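PDB 5DWA: type II restriction enzyme AgeI, which recognises the double-stranded DNA sequence 5'-ACCGGT-3' and cleaves it after the first A, leaving fragments with 5'-terminal phosphates. Local coordinates for residues 65-68 / 69-73; 270-273 / 274-278; 222-225 / 226-229. All coordinates share one frame; numbering follows the deposited sequence. Where two conformers were deposited one is given.

Contact 1. Residues 65-68 / 69-73. With nucleotides of chain C.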
ATOM      1  N   ASP A  65       0.815  18.379  11.651  1.00 13.82           N
ATOM      2  CA  ASP A  65      -0.298  19.233  11.234  1.00 14.50           C
ATOM      3  C   ASP A  65       0.117  20.194  10.122  1.00 14.21           C
ATOM      4  O   ASP A  65      -0.675  20.484   9.230  1.00 15.25           O
ATOM      5  CB  ASP A  65      -0.858  20.029  12.423  1.00 16.11           C
ATOM      6  CG  ASP A  65      -1.756  19.196  13.319  1.00 19.07           C
ATOM      7  OD1 ASP A  65      -1.750  17.956  13.204  1.00 19.45           O
ATOM      8  OD2 ASP A  65      -2.469  19.792  14.151  1.00 21.06           O
ATOM      9  N   LEU A  66       1.358  20.676  10.155  1.00 13.85           N
ATOM     10  CA  LEU A  66       1.823  21.538   9.078  1.00 13.45           C
ATOM     11  C   LEU A  66       1.865  20.760   7.774  1.00 13.32           C
ATOM     12  O   LEU A  66       1.537  21.279   6.713  1.00 15.19           O
ATOM     13  CB  LEU A  66       3.200  22.123   9.380  1.00 14.32           C
ATOM     14  CG  LEU A  66       3.270  23.137  10.521  1.00 15.54           C
ATOM     15  CD1 LEU A  66       4.711  23.522  10.786  1.00 16.77           C
ATOM     16  CD2 LEU A  66       2.443  24.370  10.166  1.00 17.44           C
ATOM     17  N   TRP A  67       2.280  19.503   7.851  1.00 13.24           N
ATOM     18  CA  TRP A  67       2.325  18.673   6.657  1.00 11.84           C
ATOM     19  C   TRP A  67       0.921  18.378   6.142  1.00 12.75           C
ATOM     20  O   TRP A  67       0.636  18.530   4.954  1.00 14.14           O
ATOM     21  CB  TRP A  67       3.054  17.367   6.961  1.00 11.58           C
ATOM     22  CG  TRP A  67       3.343  16.498   5.791  1.00 11.39           C
ATOM     23  CD1 TRP A  67       2.512  15.588   5.203  1.00 11.79           C
ATOM     24  CD2 TRP A  67       4.581  16.431   5.084  1.00 10.22           C
ATOM     25  NE1 TRP A  67       3.163  14.956   4.161  1.00 10.48           N
ATOM     26  CE2 TRP A  67       4.434  15.460   4.071  1.00 10.87           C
ATOM     27  CE3 TRP A  67       5.808  17.095   5.220  1.00 10.80           C
ATOM     28  CZ2 TRP A  67       5.479  15.145   3.186  1.00 11.41           C
ATOM     29  CZ3 TRP A  67       6.843  16.771   4.352  1.00 11.20           C
ATOM     30  CH2 TRP A  67       6.671  15.800   3.347  1.00 11.70           C
ATOM     31  N   HIS A  68       0.051  17.943   7.051  1.00 12.32           N
ATOM     32  CA  HIS A  68      -1.246  17.405   6.675  1.00 13.11           C
ATOM     33  C   HIS A  68      -2.311  18.466   6.449  1.00 13.53           C
ATOM     34  O   HIS A  68      -3.105  18.339   5.519  1.00 13.82           O
ATOM     35  CB  HIS A  68      -1.727  16.418   7.746  1.00 14.24           C
ATOM     36  CG  HIS A  68      -3.051  15.791   7.444  1.00 17.17           C
ATOM     37  ND1 HIS A  68      -3.297  15.093   6.282  1.00 18.36           N
ATOM     38  CD2 HIS A  68      -4.203  15.761   8.155  1.00 19.69           C
ATOM     39  CE1 HIS A  68      -4.545  14.661   6.289  1.00 20.05           C
ATOM     40  NE2 HIS A  68      -5.116  15.053   7.414  1.00 21.13           N
ATOM     41  N   HIS A  69      -2.350  19.489   7.303  1.00 13.54           N
ATOM     42  CA  HIS A  69      -3.408  20.496   7.210  1.00 13.47           C
ATOM     43  C   HIS A  69      -2.998  21.704   6.377  1.00 14.24           C
ATOM     44  O   HIS A  69      -3.862  22.465   5.944  1.00 15.80           O
ATOM     45  CB  HIS A  69      -3.852  20.982   8.604  1.00 14.20           C
ATOM     46  CG  HIS A  69      -4.602  19.958   9.398  1.00 15.47           C
ATOM     47  ND1 HIS A  69      -5.572  19.150   8.850  1.00 16.69           N
ATOM     48  CD2 HIS A  69      -4.535  19.627  10.710  1.00 17.02           C
ATOM     49  CE1 HIS A  69      -6.064  18.357   9.782  1.00 17.68           C
ATOM     50  NE2 HIS A  69      -5.453  18.627  10.923  1.00 17.95           N
ATOM     51  N   VAL A  70      -1.695  21.893   6.153  1.00 13.48           N
ATOM     52  CA  VAL A  70      -1.241  23.054   5.381  1.00 14.09           C
ATOM     53  C   VAL A  70      -0.677  22.647   4.023  1.00 13.74           C
ATOM     54  O   VAL A  70      -1.285  22.925   2.996  1.00 15.68           O
ATOM     55  CB  VAL A  70      -0.182  23.878   6.149  1.00 14.65           C
ATOM     56  CG1 VAL A  70       0.275  25.089   5.317  1.00 15.37           C
ATOM     57  CG2 VAL A  70      -0.737  24.319   7.488  1.00 15.35           C
ATOM     58  N   LEU A  71       0.467  21.964   4.011  1.00 13.32           N
ATOM     59  CA  LEU A  71       1.126  21.620   2.749  1.00 12.67           C
ATOM     60  C   LEU A  71       0.267  20.719   1.855  1.00 12.14           C
ATOM     61  O   LEU A  71       0.092  20.999   0.677  1.00 12.67           O
ATOM     62  CB  LEU A  71       2.490  20.955   3.013  1.00 12.98           C
ATOM     63  CG  LEU A  71       3.538  21.795   3.756  1.00 14.02           C
ATOM     64  CD1 LEU A  71       4.887  21.072   3.828  1.00 15.11           C
ATOM     65  CD2 LEU A  71       3.700  23.179   3.113  1.00 14.88           C
ATOM     66  N   TYR A  72      -0.281  19.650   2.430  1.00 11.92           N
ATOM     67  CA  TYR A  72      -1.195  18.769   1.702  1.00 12.35           C
ATOM     68  C   TYR A  72      -2.345  19.518   1.061  1.00 12.54           C
ATOM     69  O   TYR A  72      -2.643  19.347  -0.118  1.00 13.39           O
ATOM     70  CB  TYR A  72      -1.740  17.730   2.671  1.00 12.42           C
ATOM     71  CG  TYR A  72      -2.816  16.789   2.179  1.00 11.65           C
ATOM     72  CD1 TYR A  72      -2.663  16.045   1.012  1.00 11.98           C
ATOM     73  CD2 TYR A  72      -3.946  16.564   2.954  1.00 13.20           C
ATOM     74  CE1 TYR A  72      -3.639  15.144   0.606  1.00 12.14           C
ATOM     75  CE2 TYR A  72      -4.913  15.679   2.558  1.00 13.16           C
ATOM     76  CZ  TYR A  72      -4.757  14.961   1.402  1.00 12.68           C
ATOM     77  OH  TYR A  72      -5.738  14.063   1.050  1.00 13.48           O
ATOM     78  N   ARG A  73      -2.996  20.350   1.865  0.56 12.03           N
ATOM     79  CA  ARG A  73      -4.186  21.058   1.417  0.56 13.85           C
ATOM     80  C   ARG A  73      -3.874  22.063   0.326  0.56 15.02           C
ATOM     81  O   ARG A  73      -4.593  22.159  -0.670  0.56 17.18           O
ATOM     82  CB  ARG A  73      -4.853  21.766   2.594  0.56 15.97           C
ATOM     83  CG  ARG A  73      -5.459  20.818   3.596  0.56 16.26           C
ATOM     84  CD  ARG A  73      -6.539  19.953   2.975  0.56 18.50           C
ATOM     85  NE  ARG A  73      -6.997  18.952   3.929  0.56 20.22           N
ATOM     86  CZ  ARG A  73      -7.926  18.036   3.679  0.56 18.17           C
ATOM     87  NH1 ARG A  73      -8.512  17.979   2.491  0.56 18.80           N
ATOM     88  NH2 ARG A  73      -8.259  17.170   4.618  0.56 18.40           N
TER
ATOM     89  P    DG C   8      -7.535  12.006   3.659  1.00 12.56           P
ATOM     90  OP1  DG C   8      -7.131  13.336   3.139  1.00 13.44           O
ATOM     91  OP2  DG C   8      -7.423  11.738   5.111  1.00 14.21           O
ATOM     92  O5'  DG C   8      -9.022  11.756   3.175  1.00 12.05           O
ATOM     93  C5'  DG C   8      -9.309  11.895   1.786  1.00 11.36           C
ATOM     94  C4'  DG C   8     -10.317  10.859   1.332  1.00 11.02           C
ATOM     95  O4'  DG C   8      -9.730   9.531   1.380  1.00 11.55           O
ATOM     96  C3'  DG C   8     -11.580  10.796   2.158  1.00 11.65           C
ATOM     97  O3'  DG C   8     -12.657  10.601   1.263  1.00 11.91           O
ATOM     98  C2'  DG C   8     -11.337   9.591   3.096  1.00 11.82           C
ATOM     99  C1'  DG C   8     -10.494   8.675   2.234  1.00 11.67           C
ATOM    100  N9   DG C   8      -9.524   7.861   2.957  1.00 11.61           N
ATOM    101  C8   DG C   8      -8.684   8.265   3.967  1.00 12.02           C
ATOM    102  N7   DG C   8      -7.863   7.318   4.369  1.00 12.23           N
ATOM    103  C5   DG C   8      -8.152   6.250   3.532  1.00 11.57           C
ATOM    104  C6   DG C   8      -7.594   4.958   3.486  1.00 10.99           C
ATOM    105  O6   DG C   8      -6.675   4.507   4.172  1.00 12.38           O
ATOM    106  N1   DG C   8      -8.184   4.166   2.503  1.00 11.53           N
ATOM    107  C2   DG C   8      -9.195   4.575   1.663  1.00 10.52           C
ATOM    108  N2   DG C   8      -9.644   3.672   0.760  1.00 11.22           N
ATOM    109  N3   DG C   8      -9.727   5.786   1.703  1.00 11.29           N
ATOM    110  C4   DG C   8      -9.165   6.562   2.661  1.00 10.74           C
ATOM    111  P    DG C   7      -1.020  10.795   3.162  1.00 11.17           P
ATOM    112  OP1  DG C   7      -0.731  12.243   3.093  1.00 11.29           O
ATOM    113  OP2  DG C   7      -0.672  10.027   4.366  1.00 12.73           O
ATOM    114  O5'  DG C   7      -2.590  10.604   2.950  1.00 12.07           O
ATOM    115  C5'  DG C   7      -3.233  11.104   1.802  1.00 10.92           C
ATOM    116  C4'  DG C   7      -4.665  10.594   1.767  1.00 11.08           C
ATOM    117  O4'  DG C   7      -4.675   9.199   1.372  1.00 12.00           O
ATOM    118  C3'  DG C   7      -5.385  10.637   3.106  1.00 11.27           C
ATOM    119  O3'  DG C   7      -6.744  10.863   2.868  1.00 12.38           O
ATOM    120  C2'  DG C   7      -5.147   9.229   3.665  1.00 11.93           C
ATOM    121  C1'  DG C   7      -5.247   8.393   2.404  1.00 12.14           C
ATOM    122  N9   DG C   7      -4.462   7.176   2.433  1.00 11.71           N
ATOM    123  C8   DG C   7      -3.535   6.794   3.377  1.00 11.87           C
ATOM    124  N7   DG C   7      -2.938   5.674   3.079  1.00 10.99           N
ATOM    125  C5   DG C   7      -3.476   5.314   1.852  1.00 10.61           C
ATOM    126  C6   DG C   7      -3.211   4.197   1.029  1.00 11.73           C
ATOM    127  O6   DG C   7      -2.404   3.277   1.220  1.00 12.86           O
ATOM    128  N1   DG C   7      -3.972   4.217  -0.129  1.00 11.96           N
ATOM    129  C2   DG C   7      -4.882   5.192  -0.456  1.00 11.81           C
ATOM    130  N2   DG C   7      -5.518   5.041  -1.620  1.00 13.02           N
ATOM    131  N3   DG C   7      -5.143   6.238   0.307  1.00 11.65           N
ATOM    132  C4   DG C   7      -4.406   6.237   1.439  1.00 11.51           C
TER
HETATM  133  O   HOH W   1      -5.144  18.374  13.829  1.00 18.30           O
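Helix 63-78 widens into a pi-type turn where His68, His69 and Tyr72 form an aromatic cluster beside the DNA backbone. Leu71 N donates to Leu66 O at 3.0 Å and Tyr72 N to Trp67 O, both five residues back, while His69 N keeps the ordinary step to Asp65 O. His68 and Tyr72 both have CG anti to the backbone N (chi1 -179° and 174°), which sends the two rings the same way. Their planes are nearly parallel, but the rings are slid apart and barely overlap; His68 ND1 meets Tyr72 CD2 at 3.7 Å. The His69 ring meets that of His68 obliquely, planes 46° apart, with His68 CD2 over one face of His69 and 3.6 Å from His69 CE1. His68 NE2 is held by Ser201. His68 O lies in the plane of the Tyr72 ring, at its edge, 3.2 Å from Tyr72 CD2. A water links Asp65 OD2 (3.0 Å) to His69 NE2 (2.9 Å), approaching the imidazole in its plane. Asp65 OD2 also forms a salt bridge with Arg243. Apolar pairs complete the turn against helices 22-36 and 43-57: Leu66 CD2 packs near Val70 CG2, and Trp67 CE3 near Leu71 CD1. At the DNA end, Tyr72 OH donates to OP1 of DG8 of chain C at 2.6 Å, and lies 3.7 Å from C4' of DG7 of chain C.

Contact 2. Residues 270-273 / 274-278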
ATOM      1  N   THR A 270      19.000  12.891  16.944  1.00 18.56           N
ATOM      2  CA  THR A 270      20.441  13.064  16.768  1.00 19.45           C
ATOM      3  C   THR A 270      21.198  12.521  17.985  1.00 20.47           C
ATOM      4  O   THR A 270      22.228  11.868  17.831  1.00 20.38           O
ATOM      5  CB  THR A 270      20.824  14.535  16.513  1.00 20.61           C
ATOM      6  OG1 THR A 270      20.521  15.339  17.663  1.00 22.27           O
ATOM      7  CG2 THR A 270      20.073  15.069  15.308  1.00 20.34           C
ATOM      8  N   ASP A 271      20.669  12.758  19.183  1.00 21.91           N
ATOM      9  CA  ASP A 271      21.266  12.194  20.393  1.00 24.48           C
ATOM     10  C   ASP A 271      21.328  10.673  20.295  1.00 23.75           C
ATOM     11  O   ASP A 271      22.317  10.047  20.692  1.00 25.02           O
ATOM     12  CB  ASP A 271      20.477  12.604  21.638  1.00 28.15           C
ATOM     13  CG  ASP A 271      20.664  14.065  21.995  1.00 32.07           C
ATOM     14  OD1 ASP A 271      21.621  14.694  21.493  1.00 33.13           O
ATOM     15  OD2 ASP A 271      19.853  14.585  22.790  1.00 34.61           O
ATOM     16  N   TYR A 272      20.264  10.086  19.757  1.00 22.52           N
ATOM     17  CA  TYR A 272      20.174   8.643  19.586  1.00 21.61           C
ATOM     18  C   TYR A 272      21.237   8.120  18.626  1.00 19.92           C
ATOM     19  O   TYR A 272      21.955   7.177  18.946  1.00 20.52           O
ATOM     20  CB  TYR A 272      18.777   8.255  19.091  1.00 22.05           C
ATOM     21  CG  TYR A 272      18.641   6.805  18.703  1.00 23.77           C
ATOM     22  CD1 TYR A 272      18.505   5.815  19.670  1.00 23.84           C
ATOM     23  CD2 TYR A 272      18.638   6.423  17.367  1.00 24.60           C
ATOM     24  CE1 TYR A 272      18.382   4.487  19.317  1.00 23.95           C
ATOM     25  CE2 TYR A 272      18.514   5.099  17.005  1.00 24.34           C
ATOM     26  CZ  TYR A 272      18.382   4.136  17.982  1.00 24.69           C
ATOM     27  OH  TYR A 272      18.259   2.814  17.626  1.00 26.82           O
ATOM     28  N   LEU A 273      21.339   8.735  17.453  1.00 19.70           N
ATOM     29  CA  LEU A 273      22.350   8.328  16.483  1.00 19.45           C
ATOM     30  C   LEU A 273      23.762   8.492  17.037  1.00 20.50           C
ATOM     31  O   LEU A 273      24.602   7.612  16.863  1.00 21.61           O
ATOM     32  CB  LEU A 273      22.210   9.125  15.186  1.00 18.96           C
ATOM     33  CG  LEU A 273      20.974   8.797  14.350  1.00 19.26           C
ATOM     34  CD1 LEU A 273      21.066   9.494  13.003  1.00 18.06           C
ATOM     35  CD2 LEU A 273      20.806   7.289  14.175  1.00 19.51           C
ATOM     36  N   VAL A 274      24.017   9.613  17.705  1.00 21.17           N
ATOM     37  CA  VAL A 274      25.352   9.880  18.235  1.00 23.27           C
ATOM     38  C   VAL A 274      25.733   8.838  19.283  1.00 24.62           C
ATOM     39  O   VAL A 274      26.846   8.311  19.271  1.00 25.89           O
ATOM     40  CB  VAL A 274      25.447  11.298  18.837  1.00 23.42           C
ATOM     41  CG1 VAL A 274      26.738  11.461  19.633  1.00 24.07           C
ATOM     42  CG2 VAL A 274      25.368  12.340  17.737  1.00 23.60           C
ATOM     43  N   ALA A 275      24.792   8.522  20.168  1.00 24.48           N
ATOM     44  CA  ALA A 275      25.022   7.531  21.214  1.00 25.20           C
ATOM     45  C   ALA A 275      25.215   6.131  20.634  1.00 26.50           C
ATOM     46  O   ALA A 275      26.100   5.389  21.059  1.00 27.65           O
ATOM     47  CB  ALA A 275      23.871   7.538  22.203  1.00 24.28           C
ATOM     48  N   GLN A 276      24.381   5.770  19.663  1.00 26.23           N
ATOM     49  CA  GLN A 276      24.463   4.450  19.042  1.00 27.21           C
ATOM     50  C   GLN A 276      25.736   4.244  18.225  1.00 27.87           C
ATOM     51  O   GLN A 276      26.198   3.110  18.070  1.00 27.79           O
ATOM     52  CB  GLN A 276      23.248   4.215  18.140  1.00 27.02           C
ATOM     53  CG  GLN A 276      21.940   4.063  18.885  1.00 28.67           C
ATOM     54  CD  GLN A 276      21.910   2.825  19.747  1.00 31.19           C
ATOM     55  OE1 GLN A 276      22.372   1.758  19.338  1.00 33.10           O
ATOM     56  NE2 GLN A 276      21.372   2.957  20.952  1.00 30.96           N
ATOM     57  N   LEU A 277      26.300   5.331  17.706  1.00 29.17           N
ATOM     58  CA  LEU A 277      27.390   5.227  16.734  1.00 31.78           C
ATOM     59  C   LEU A 277      28.740   5.685  17.263  1.00 36.21           C
ATOM     60  O   LEU A 277      29.715   5.729  16.524  1.00 37.20           O
ATOM     61  CB  LEU A 277      27.044   6.026  15.479  1.00 30.38           C
ATOM     62  CG  LEU A 277      25.804   5.554  14.716  1.00 28.33           C
ATOM     63  CD1 LEU A 277      25.505   6.465  13.529  1.00 27.55           C
ATOM     64  CD2 LEU A 277      25.981   4.109  14.269  1.00 27.54           C
ATOM     65  N   ALA A 278      28.802   6.017  18.543  1.00 39.60           N
ATOM     66  CA  ALA A 278      30.045   6.512  19.132  1.00 43.33           C
ATOM     67  C   ALA A 278      30.994   5.360  19.476  1.00 46.23           C
ATOM     68  O   ALA A 278      30.609   4.188  19.387  1.00 46.69           O
ATOM     69  CB  ALA A 278      29.752   7.337  20.369  1.00 43.85           C
ATOM     70  OXT ALA A 278      32.150   5.601  19.832  1.00 47.89           O
TER
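Tyr272 and Gln276, one turn apart on the C-terminal helix 268-277, make the main side-chain contact here, a CH-pi interaction. Gln276 CG lies over one face of the tyrosine ring, 3.7 Å from the ring centroid and 17° off the normal. The glutamine chain bends at chi2, which carries the amide out past the rim near CE1 of Tyr272, still above the ring plane. Gln276 NE2 is 3.7 Å from Tyr272 CE1, and the amide and ring planes are 29° apart. With CG anti to the backbone N (chi1 172°), the Tyr272 ring leans toward the following turn, where Gln276 CG covers it. It also meets Phe238 and packs on Leu191 and Val193 of the central sheet.

The backbone bonds are those of a regular alpha helix. Val274 N donates to Thr270 O at 2.9 Å, Ala275 N to Asp271 O at 3.0 Å and Gln276 N to Tyr272 O at 2.9 Å. The last, Leu277 N to Leu273 O, is weak.

Aliphatic groups pack close to the carbonyls of the preceding turn. Val274 CG2 comes to 3.2 Å from Thr270 O. Thr270 and Leu273 rest on helix 84-109, while Val274 and Leu277 reach Ile113 of strand 113-117.

The contact between the side chains is probably mostly dispersive: the glutamine offers its methylene to the ring and leaves its amide beyond the rim.

Contact 3. Residues 222-225 / 226-229; sequences SDKR and NYIE. With nucleotides of chain D.
Arg225 and Glu229 form a salt bridge one helical turn apart: in one of the two conformers of Arg225, NH1 meets Glu229 OE2 at 2.8 Å. OE2 lies near the guanidinium plane, but NH1 approaches from above the carboxylate, 46° out of plane. Arg225 NE bonds to Leu215 O, and Glu229 OE2 also receives Ser247 OG. A second salt bridge joins Lys224 NZ to Asp223 OD1 at 2.9 Å, on the syn side of the carboxylate. Lys224 NZ pairs with Glu173 too.

Two bonds reach the DNA. Asp223 N donates to OP1 of DG3 of chain D at 3.0 Å, and Lys224 NZ to OP2 of the same phosphate at 3.1 Å. The phosphate thus sits at the N-terminus of helix 223-230, where the helix dipole would probably favour it. This helix lies in the crossover of the beta-alpha-beta unit between strands 191-196 and 236-239. Ser222 is its N-cap; its OG takes a weak capping bond from Arg225 N and is also hydrogen-bonded to Glu214 O.

The chi1 of Tyr227, -63°, lays its ring back over the first turn, with Asp223 O 3.3 Å above the ring centre. Tyr227 OH bonds to Glu173. With an alanine here, Glu173 OE1 would probably lose this partner and Asp223 O its ring cover, though not its backbone bond.

Among the backbone bonds, Glu229 N to Arg225 O is short and straight, at 2.8 Å.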
ATOM      1  N   SER A 222      -2.287   0.490  19.261  1.00 20.71           N
ATOM      2  CA  SER A 222      -2.699   0.037  17.946  1.00 19.18           C
ATOM      3  C   SER A 222      -1.776  -1.107  17.561  1.00 18.86           C
ATOM      4  O   SER A 222      -0.777  -1.351  18.242  1.00 18.62           O
ATOM      5  CB  SER A 222      -2.604   1.160  16.928  1.00 18.07           C
ATOM      6  OG  SER A 222      -1.241   1.497  16.726  1.00 19.38           O
ATOM      7  N   ASP A 223      -2.081  -1.804  16.475  1.00 19.00           N
ATOM      8  CA  ASP A 223      -1.224  -2.917  16.083  1.00 19.74           C
ATOM      9  C   ASP A 223       0.162  -2.403  15.704  1.00 20.07           C
ATOM     10  O   ASP A 223       1.156  -3.102  15.874  1.00 20.24           O
ATOM     11  CB  ASP A 223      -1.854  -3.722  14.946  1.00 21.65           C
ATOM     12  CG  ASP A 223      -2.050  -2.914  13.687  1.00 23.28           C
ATOM     13  OD1 ASP A 223      -1.939  -1.673  13.734  1.00 22.73           O
ATOM     14  OD2 ASP A 223      -2.335  -3.540  12.648  1.00 25.08           O
ATOM     15  N   LYS A 224       0.221  -1.164  15.229  1.00 19.11           N
ATOM     16  CA  LYS A 224       1.490  -0.548  14.878  1.00 19.62           C
ATOM     17  C   LYS A 224       2.371  -0.311  16.098  1.00 19.00           C
ATOM     18  O   LYS A 224       3.582  -0.509  16.033  1.00 19.01           O
ATOM     19  CB  LYS A 224       1.243   0.755  14.126  1.00 20.77           C
ATOM     20  CG  LYS A 224       0.858   0.523  12.679  1.00 22.94           C
ATOM     21  CD  LYS A 224      -0.040   1.596  12.168  1.00 25.87           C
ATOM     22  CE  LYS A 224      -1.442   1.400  12.679  1.00 24.56           C
ATOM     23  NZ  LYS A 224      -2.227   0.482  11.815  1.00 24.34           N
ATOM     24  N   ARG A 225       1.781   0.108  17.213  0.74 19.15           N
ATOM     25  CA  ARG A 225       2.574   0.295  18.420  0.74 18.95           C
ATOM     26  C   ARG A 225       3.094  -1.056  18.906  0.74 19.78           C
ATOM     27  O   ARG A 225       4.207  -1.152  19.422  0.74 20.23           O
ATOM     28  CB  ARG A 225       1.773   0.981  19.526  0.74 19.20           C
ATOM     29  CG  ARG A 225       2.596   1.232  20.785  0.74 19.99           C
ATOM     30  CD  ARG A 225       1.830   2.029  21.825  0.74 20.95           C
ATOM     31  NE  ARG A 225       1.555   3.388  21.376  0.74 20.94           N
ATOM     32  CZ  ARG A 225       2.326   4.437  21.646  0.74 20.41           C
ATOM     33  NH1 ARG A 225       3.438   4.289  22.362  0.74 20.10           N
ATOM     34  NH2 ARG A 225       1.993   5.634  21.189  0.74 19.94           N
ATOM     35  N   ASN A 226       2.289  -2.097  18.718  1.00 20.78           N
ATOM     36  CA  ASN A 226       2.698  -3.450  19.079  1.00 22.55           C
ATOM     37  C   ASN A 226       3.896  -3.925  18.250  1.00 21.50           C
ATOM     38  O   ASN A 226       4.751  -4.635  18.762  1.00 21.42           O
ATOM     39  CB  ASN A 226       1.525  -4.432  18.923  1.00 25.39           C
ATOM     40  CG  ASN A 226       0.454  -4.248  19.989  1.00 30.48           C
ATOM     41  OD1 ASN A 226       0.735  -3.785  21.094  1.00 32.77           O
ATOM     42  ND2 ASN A 226      -0.778  -4.621  19.663  1.00 32.50           N
ATOM     43  N   TYR A 227       3.957  -3.529  16.978  1.00 21.94           N
ATOM     44  CA  TYR A 227       5.106  -3.863  16.130  1.00 22.01           C
ATOM     45  C   TYR A 227       6.402  -3.389  16.774  1.00 21.07           C
ATOM     46  O   TYR A 227       7.416  -4.092  16.771  1.00 20.59           O
ATOM     47  CB  TYR A 227       4.989  -3.220  14.739  1.00 22.83           C
ATOM     48  CG  TYR A 227       3.819  -3.655  13.877  1.00 25.19           C
ATOM     49  CD1 TYR A 227       3.237  -4.908  14.017  1.00 26.69           C
ATOM     50  CD2 TYR A 227       3.306  -2.800  12.907  1.00 25.76           C
ATOM     51  CE1 TYR A 227       2.171  -5.294  13.217  1.00 28.15           C
ATOM     52  CE2 TYR A 227       2.242  -3.175  12.108  1.00 26.33           C
ATOM     53  CZ  TYR A 227       1.679  -4.424  12.265  1.00 27.59           C
ATOM     54  OH  TYR A 227       0.617  -4.800  11.471  1.00 29.17           O
ATOM     55  N   ILE A 228       6.360  -2.172  17.309  1.00 20.24           N
ATOM     56  CA  ILE A 228       7.526  -1.523  17.880  1.00 20.38           C
ATOM     57  C   ILE A 228       7.808  -1.945  19.318  1.00 19.88           C
ATOM     58  O   ILE A 228       8.883  -2.472  19.627  1.00 19.94           O
ATOM     59  CB  ILE A 228       7.359   0.007  17.838  1.00 20.74           C
ATOM     60  CG1 ILE A 228       7.219   0.477  16.389  1.00 20.00           C
ATOM     61  CG2 ILE A 228       8.526   0.705  18.521  1.00 20.80           C
ATOM     62  CD1 ILE A 228       6.448   1.784  16.233  1.00 20.39           C
ATOM     63  N   GLU A 229       6.837  -1.716  20.193  1.00 20.07           N
ATOM     64  CA  GLU A 229       7.029  -1.929  21.621  1.00 22.21           C
ATOM     65  C   GLU A 229       6.946  -3.401  22.007  1.00 23.20           C
ATOM     66  O   GLU A 229       7.557  -3.824  22.984  1.00 24.62           O
ATOM     67  CB  GLU A 229       5.999  -1.119  22.416  1.00 21.96           C
ATOM     68  CG  GLU A 229       6.117   0.388  22.199  1.00 23.17           C
ATOM     69  CD  GLU A 229       5.163   1.182  23.069  1.00 25.48           C
ATOM     70  OE1 GLU A 229       4.266   0.569  23.687  1.00 27.70           O
ATOM     71  OE2 GLU A 229       5.315   2.416  23.139  1.00 26.49           O
TER
ATOM     72  P    DG D   3      -5.289  -0.598  14.057  1.00 23.97           P
ATOM     73  OP1  DG D   3      -4.767  -1.345  15.225  1.00 24.96           O
ATOM     74  OP2  DG D   3      -4.663   0.674  13.653  1.00 23.97           O
ATOM     75  O5'  DG D   3      -5.321  -1.571  12.786  1.00 23.61           O
ATOM     76  C5'  DG D   3      -5.994  -2.815  12.889  1.00 23.51           C
ATOM     77  C4'  DG D   3      -6.687  -3.208  11.590  1.00 21.08           C
ATOM     78  O4'  DG D   3      -7.725  -2.251  11.241  1.00 19.89           O
ATOM     79  C3'  DG D   3      -5.798  -3.321  10.360  1.00 20.72           C
ATOM     80  O3'  DG D   3      -6.313  -4.392   9.555  1.00 21.72           O
ATOM     81  C2'  DG D   3      -5.999  -1.958   9.685  1.00 20.04           C
ATOM     82  C1'  DG D   3      -7.485  -1.740   9.939  1.00 18.68           C
ATOM     83  N9   DG D   3      -7.921  -0.344   9.936  1.00 18.40           N
ATOM     84  C8   DG D   3      -7.368   0.702  10.635  1.00 16.92           C
ATOM     85  N7   DG D   3      -8.011   1.830  10.478  1.00 17.59           N
ATOM     86  C5   DG D   3      -9.084   1.500   9.652  1.00 17.86           C
ATOM     87  C6   DG D   3     -10.139   2.304   9.146  1.00 16.84           C
ATOM     88  O6   DG D   3     -10.343   3.504   9.331  1.00 17.78           O
ATOM     89  N1   DG D   3     -11.005   1.576   8.344  1.00 16.44           N
ATOM     90  C2   DG D   3     -10.885   0.240   8.070  1.00 18.52           C
ATOM     91  N2   DG D   3     -11.823  -0.288   7.273  1.00 20.09           N
ATOM     92  N3   DG D   3      -9.904  -0.527   8.539  1.00 18.18           N
ATOM     93  C4   DG D   3      -9.052   0.167   9.324  1.00 17.86           C
TER

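Overall arrangement
Contacts 1 and 3 both touch the bound DNA, on different strands: contact 1 hydrogen-bonds the DG8 phosphate of chain C through Tyr72, and contact 3 the DG3 phosphate of chain D through Asp223 and Lys224. Their centres are 25 Å apart and their nearest atoms about 15 Å. Contact 2 lies away from the DNA, its nearest atom about 19 Å from it, and its centre is 30 Å from that of contact 1, on the opposite side of the chain's centre. Contacts 2 and 3 come within about 10 Å at their nearest atoms. Helices 223-230 and 268-277 both pack on the central mixed sheet of this PD-(D/E)XK nuclease, the first on strand 257-259, the second on strands 113-117 and 191-196.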